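Local atomic coordinates of CBS domain protein (Porphyromonas gingivalis, PDB entry 2NQW), a protein that is of unknown function but may bind flavin adenine dinucleotide, as a CBS-domain membrane protein of which this is the transporter-associated domain. Residues F9-G21 / K81-E93. Numbering follows the deposited sequence. Where two conformers were deposited one is given.
Sequences FKVLGDGSYLFEG and KRRIIEIKIFPFE
Asp14 and Lys88 face each other as opposite charges across two bridging waters: each water donates to OD2 of Asp14 and accepts from NZ of Lys88, while the two charged atoms themselves stay 4.3 Å apart. The other carboxylate oxygen, Asp14 OD1, takes the backbone N of Ser16 from above the carboxylate plane, an Asx turn, and the Ser16 hydroxyl OG on its syn lone pair at 2.6 Å. Both Ser16 donors grip OD1, while the two waters reach OD2 from opposite faces of the carboxylate. Pro91 lies against this turn, its CG 3.4 Å from Asp14 O. The extended Lys88 chain, with CG anti to the backbone N (chi1 172°), runs past Ser16 CB and lays CE over the centre of the Phe90 ring.

From Tyr17 onward the backbones pair. Tyr17 and Ile89 exchange two hydrogen bonds, and the Tyr17 ring meets Phe92 CE2 through its CE2 at 3.8 Å, the side chains crossing at about a right angle. Leu18, on the other face, sets its methyls against the Glu86 carboxylate oxygens, CD1 3.7 Å from OE2, crossing it obliquely, and touches Lys88 CB with CD2; Thr77 and Gln78 bind Glu86 OE1. Phe19 pairs with Ile87, its N meeting Ile87 O at 2.8 Å; its CD2 touches Ile89 CD1 at 3.8 Å, while Phe9 CB sits over one ring face. Leu32 packs against Tyr17, Phe19 and Ile89. Beyond the last bridge, Glu20 with Glu86, Gly21 N reaches Ile85 O from above the carbonyl plane, beside the classic bulge that Ile85 and Glu86 form opposite Gln78. The whole is an antiparallel ladder joining N-terminal hairpin to C-terminal strand, helices packed on one face, in the CorC_HlyC transporter-associated domain.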
loop_
_atom_site.group_PDB
_atom_site.type_symbol
_atom_site.label_atom_id
_atom_site.label_comp_id
_atom_site.label_asym_id
_atom_site.label_seq_id
_atom_site.Cartn_x
_atom_site.Cartn_y
_atom_site.Cartn_z
ATOM N N PHE A 9 6.304 -2.795 8.876
ATOM C CA PHE A 9 5.705 -1.497 8.945
ATOM C C PHE A 9 6.069 -0.656 10.159
ATOM O O PHE A 9 6.479 -1.173 11.213
ATOM C CB PHE A 9 4.186 -1.623 8.796
ATOM C CG PHE A 9 3.454 -2.017 10.065
ATOM C CD1 PHE A 9 2.618 -1.077 10.669
ATOM C CD2 PHE A 9 3.545 -3.285 10.604
ATOM C CE1 PHE A 9 1.884 -1.389 11.802
ATOM C CE2 PHE A 9 2.837 -3.596 11.768
ATOM C CZ PHE A 9 2.013 -2.643 12.362
ATOM N N LYS A 10 5.875 0.642 9.980
ATOM C CA LYS A 10 6.069 1.617 11.031
ATOM C C LYS A 10 4.735 2.307 11.332
ATOM O O LYS A 10 3.938 2.593 10.422
ATOM C CB LYS A 10 7.086 2.665 10.613
ATOM C CG LYS A 10 8.498 2.134 10.317
ATOM C CD LYS A 10 9.415 3.263 9.855
ATOM C CE LYS A 10 10.619 2.748 9.033
ATOM N NZ LYS A 10 11.199 1.472 9.530
ATOM N N VAL A 11 4.501 2.544 12.622
ATOM C CA VAL A 11 3.328 3.252 13.124
ATOM C C VAL A 11 3.756 4.686 13.346
ATOM O O VAL A 11 4.652 4.957 14.171
ATOM C CB VAL A 11 2.892 2.625 14.472
ATOM C CG1 VAL A 11 1.803 3.468 15.160
ATOM C CG2 VAL A 11 2.413 1.215 14.207
ATOM N N LEU A 12 3.157 5.622 12.605
ATOM C CA LEU A 12 3.544 7.020 12.756
ATOM C C LEU A 12 2.605 7.747 13.669
ATOM O O LEU A 12 1.432 7.397 13.798
ATOM C CB LEU A 12 3.601 7.740 11.404
ATOM C CG LEU A 12 4.856 7.380 10.608
ATOM C CD1 LEU A 12 4.709 6.000 10.061
ATOM C CD2 LEU A 12 5.113 8.374 9.496
ATOM N N GLY A 13 3.132 8.784 14.307
ATOM C CA GLY A 13 2.347 9.547 15.270
ATOM C C GLY A 13 1.141 10.247 14.670
ATOM O O GLY A 13 0.135 10.526 15.350
ATOM N N ASP A 14 1.175 10.509 13.366
ATOM C CA ASP A 14 0.029 11.151 12.773
ATOM C C ASP A 14 -1.110 10.186 12.381
ATOM O O ASP A 14 -2.074 10.605 11.714
ATOM C CB ASP A 14 0.473 12.001 11.574
ATOM C CG ASP A 14 0.954 11.161 10.386
ATOM O OD1 ASP A 14 1.127 9.922 10.517
ATOM O OD2 ASP A 14 1.190 11.771 9.300
ATOM N N GLY A 15 -1.004 8.901 12.772
ATOM C CA GLY A 15 -2.034 7.943 12.432
ATOM C C GLY A 15 -1.823 7.217 11.099
ATOM O O GLY A 15 -2.616 6.357 10.731
ATOM N N SER A 16 -0.746 7.553 10.390
ATOM C CA SER A 16 -0.422 6.879 9.123
ATOM C C SER A 16 0.561 5.739 9.364
ATOM O O SER A 16 1.020 5.498 10.506
ATOM C CB SER A 16 0.166 7.895 8.131
ATOM O OG SER A 16 1.459 8.306 8.514
ATOM N N TYR A 17 0.871 5.022 8.281
ATOM C CA TYR A 17 1.756 3.872 8.347
ATOM C C TYR A 17 2.737 3.933 7.202
ATOM O O TYR A 17 2.414 4.415 6.129
ATOM C CB TYR A 17 0.943 2.552 8.238
ATOM C CG TYR A 17 -0.146 2.490 9.270
ATOM C CD1 TYR A 17 0.153 2.176 10.599
ATOM C CD2 TYR A 17 -1.445 2.834 8.939
ATOM C CE1 TYR A 17 -0.834 2.165 11.575
ATOM C CE2 TYR A 17 -2.446 2.861 9.902
ATOM C CZ TYR A 17 -2.126 2.527 11.217
ATOM O OH TYR A 17 -3.105 2.515 12.201
ATOM N N LEU A 18 3.911 3.371 7.414
ATOM C CA LEU A 18 4.855 3.124 6.301
ATOM C C LEU A 18 5.043 1.620 6.190
ATOM O O LEU A 18 5.375 0.965 7.200
ATOM C CB LEU A 18 6.202 3.784 6.553
ATOM C CG LEU A 18 6.176 5.288 6.628
ATOM C CD1 LEU A 18 7.553 5.826 7.058
ATOM C CD2 LEU A 18 5.834 5.852 5.234
ATOM N N PHE A 19 4.812 1.071 4.988
ATOM C CA PHE A 19 4.983 -0.373 4.748
ATOM C C PHE A 19 6.038 -0.607 3.693
ATOM O O PHE A 19 6.114 0.141 2.696
ATOM C CB PHE A 19 3.669 -0.980 4.222
ATOM C CG PHE A 19 2.740 -1.447 5.307
ATOM C CD1 PHE A 19 2.737 -2.786 5.698
ATOM C CD2 PHE A 19 1.907 -0.555 5.968
ATOM C CE1 PHE A 19 1.885 -3.235 6.744
ATOM C CE2 PHE A 19 1.068 -0.985 7.003
ATOM C CZ PHE A 19 1.058 -2.337 7.377
ATOM N N GLU A 20 6.764 -1.709 3.833
ATOM C CA GLU A 20 7.581 -2.199 2.728
ATOM C C GLU A 20 6.670 -2.483 1.528
ATOM O O GLU A 20 5.585 -3.066 1.682
ATOM C CB GLU A 20 8.324 -3.477 3.148
ATOM C CG GLU A 20 9.324 -3.236 4.255
ATOM C CD GLU A 20 9.995 -4.513 4.765
ATOM O OE1 GLU A 20 9.542 -5.630 4.453
ATOM O OE2 GLU A 20 10.968 -4.374 5.542
ATOM N N GLY A 21 7.127 -2.136 0.319
ATOM C CA GLY A 21 6.274 -2.347 -0.860
ATOM C C GLY A 21 5.958 -3.813 -1.120
ATOM O O GLY A 21 4.875 -4.145 -1.617
ATOM N N LYS A 81 16.273 1.582 -7.755
ATOM C CA LYS A 81 16.341 2.040 -9.141
ATOM C C LYS A 81 15.121 1.599 -9.947
ATOM O O LYS A 81 14.769 2.272 -10.927
ATOM C CB LYS A 81 17.602 1.511 -9.808
ATOM C CG LYS A 81 18.846 2.323 -9.368
ATOM C CD LYS A 81 20.089 1.696 -9.969
ATOM C CE LYS A 81 21.365 2.349 -9.444
ATOM N NZ LYS A 81 21.465 3.764 -9.891
ATOM N N ARG A 82 14.463 0.520 -9.560
ATOM C CA ARG A 82 13.350 -0.019 -10.353
ATOM C C ARG A 82 12.092 -0.379 -9.604
ATOM O O ARG A 82 11.077 -0.620 -10.254
ATOM C CB ARG A 82 13.774 -1.281 -11.141
ATOM C CG ARG A 82 14.927 -1.070 -12.103
ATOM C CD ARG A 82 14.502 -0.203 -13.276
ATOM N NE ARG A 82 15.646 0.079 -14.146
ATOM C CZ ARG A 82 15.664 1.066 -15.032
ATOM N NH1 ARG A 82 14.561 1.818 -15.214
ATOM N NH2 ARG A 82 16.748 1.278 -15.776
ATOM N N ARG A 83 12.126 -0.445 -8.276
ATOM C CA ARG A 83 10.990 -1.019 -7.516
ATOM C C ARG A 83 10.496 -0.073 -6.451
ATOM O O ARG A 83 11.312 0.634 -5.834
ATOM C CB ARG A 83 11.407 -2.346 -6.820
ATOM C CG ARG A 83 12.144 -3.338 -7.706
ATOM C CD ARG A 83 11.293 -3.797 -8.876
ATOM N NE ARG A 83 11.864 -4.983 -9.506
ATOM C CZ ARG A 83 11.608 -6.243 -9.148
ATOM N NH1 ARG A 83 10.763 -6.522 -8.163
ATOM N NH2 ARG A 83 12.199 -7.239 -9.794
ATOM N N ILE A 84 9.180 -0.110 -6.215
ATOM C CA ILE A 84 8.627 0.527 -5.024
ATOM C C ILE A 84 9.095 -0.219 -3.789
ATOM O O ILE A 84 8.832 -1.423 -3.664
ATOM C CB ILE A 84 7.091 0.449 -5.065
ATOM C CG1 ILE A 84 6.536 1.286 -6.233
ATOM C CG2 ILE A 84 6.526 0.971 -3.737
ATOM C CD1 ILE A 84 5.046 0.973 -6.523
ATOM N N ILE A 85 9.791 0.472 -2.888
ATOM C CA ILE A 85 10.262 -0.162 -1.662
ATOM C C ILE A 85 9.530 0.327 -0.407
ATOM O O ILE A 85 9.565 -0.382 0.594
ATOM C CB ILE A 85 11.769 -0.114 -1.516
ATOM C CG1 ILE A 85 12.271 1.298 -1.277
ATOM C CG2 ILE A 85 12.453 -0.791 -2.726
ATOM C CD1 ILE A 85 13.836 1.373 -1.106
ATOM N N GLU A 86 8.861 1.486 -0.458
ATOM C CA GLU A 86 8.060 1.893 0.699
ATOM C C GLU A 86 6.831 2.622 0.197
ATOM O O GLU A 86 6.919 3.459 -0.710
ATOM C CB GLU A 86 8.850 2.811 1.611
ATOM C CG GLU A 86 8.130 3.120 2.950
ATOM C CD GLU A 86 8.990 4.040 3.791
ATOM O OE1 GLU A 86 9.140 5.217 3.407
ATOM O OE2 GLU A 86 9.511 3.595 4.842
ATOM N N ILE A 87 5.702 2.269 0.817
ATOM C CA ILE A 87 4.437 2.930 0.578
ATOM C C ILE A 87 3.882 3.436 1.906
ATOM O O ILE A 87 3.845 2.692 2.908
ATOM C CB ILE A 87 3.430 1.964 -0.099
ATOM C CG1 ILE A 87 3.835 1.779 -1.574
ATOM C CG2 ILE A 87 1.977 2.472 -0.023
ATOM C CD1 ILE A 87 3.110 0.631 -2.293
ATOM N N LYS A 88 3.442 4.695 1.889
ATOM C CA LYS A 88 2.668 5.267 2.987
ATOM C C LYS A 88 1.199 4.934 2.809
ATOM O O LYS A 88 0.648 5.117 1.709
ATOM C CB LYS A 88 2.834 6.783 2.982
ATOM C CG LYS A 88 1.919 7.479 3.962
ATOM C CD LYS A 88 2.269 8.985 4.044
ATOM C CE LYS A 88 1.200 9.696 4.878
ATOM N NZ LYS A 88 1.537 11.160 5.018
ATOM N N ILE A 89 0.566 4.471 3.902
ATOM C CA ILE A 89 -0.903 4.351 3.958
ATOM C C ILE A 89 -1.358 5.486 4.883
ATOM O O ILE A 89 -0.904 5.576 6.039
ATOM C CB ILE A 89 -1.336 2.958 4.479
ATOM C CG1 ILE A 89 -0.801 1.861 3.561
ATOM C CG2 ILE A 89 -2.862 2.930 4.631
ATOM C CD1 ILE A 89 -1.141 0.434 4.008
ATOM N N PHE A 90 -2.198 6.374 4.354
ATOM C CA PHE A 90 -2.668 7.507 5.144
ATOM C C PHE A 90 -3.604 7.032 6.254
ATOM O O PHE A 90 -4.118 5.905 6.218
ATOM C CB PHE A 90 -3.382 8.499 4.213
ATOM C CG PHE A 90 -2.456 9.420 3.463
ATOM C CD1 PHE A 90 -2.335 10.751 3.832
ATOM C CD2 PHE A 90 -1.694 8.931 2.406
ATOM C CE1 PHE A 90 -1.462 11.611 3.142
ATOM C CE2 PHE A 90 -0.832 9.762 1.695
ATOM C CZ PHE A 90 -0.714 11.109 2.074
ATOM N N PRO A 91 -3.849 7.902 7.248
ATOM C CA PRO A 91 -4.823 7.488 8.271
ATOM C C PRO A 91 -6.170 7.223 7.606
ATOM O O PRO A 91 -6.542 7.957 6.668
ATOM C CB PRO A 91 -4.922 8.717 9.188
ATOM C CG PRO A 91 -3.666 9.559 8.865
ATOM C CD PRO A 91 -3.358 9.278 7.433
ATOM N N PHE A 92 -6.926 6.242 8.098
ATOM C CA PHE A 92 -8.223 5.925 7.484
ATOM C C PHE A 92 -9.272 5.719 8.567
ATOM O O PHE A 92 -8.969 5.311 9.709
ATOM C CB PHE A 92 -8.120 4.694 6.552
ATOM C CG PHE A 92 -7.533 3.499 7.206
ATOM C CD1 PHE A 92 -8.373 2.561 7.831
ATOM C CD2 PHE A 92 -6.152 3.283 7.209
ATOM C CE1 PHE A 92 -7.836 1.460 8.474
ATOM C CE2 PHE A 92 -5.621 2.177 7.861
ATOM C CZ PHE A 92 -6.459 1.269 8.475
ATOM N N GLU A 93 -10.513 6.049 8.262
ATOM C CA GLU A 93 -11.598 5.736 9.190
ATOM C C GLU A 93 -12.299 4.457 8.697
ATOM O O GLU A 93 -11.899 3.841 7.701
ATOM C CB GLU A 93 -12.589 6.918 9.318
ATOM C CG GLU A 93 -12.117 8.123 10.178
ATOM C CD GLU A 93 -13.217 9.218 10.323
ATOM O OE1 GLU A 93 -13.858 9.271 11.390
ATOM O OE2 GLU A 93 -13.425 10.008 9.370
ATOM O OXT GLU A 93 -13.270 3.989 9.295
HETATM O O HOH W 1 -0.460 11.314 7.042
HETATM O O HOH W 2 3.384 11.041 7.200
#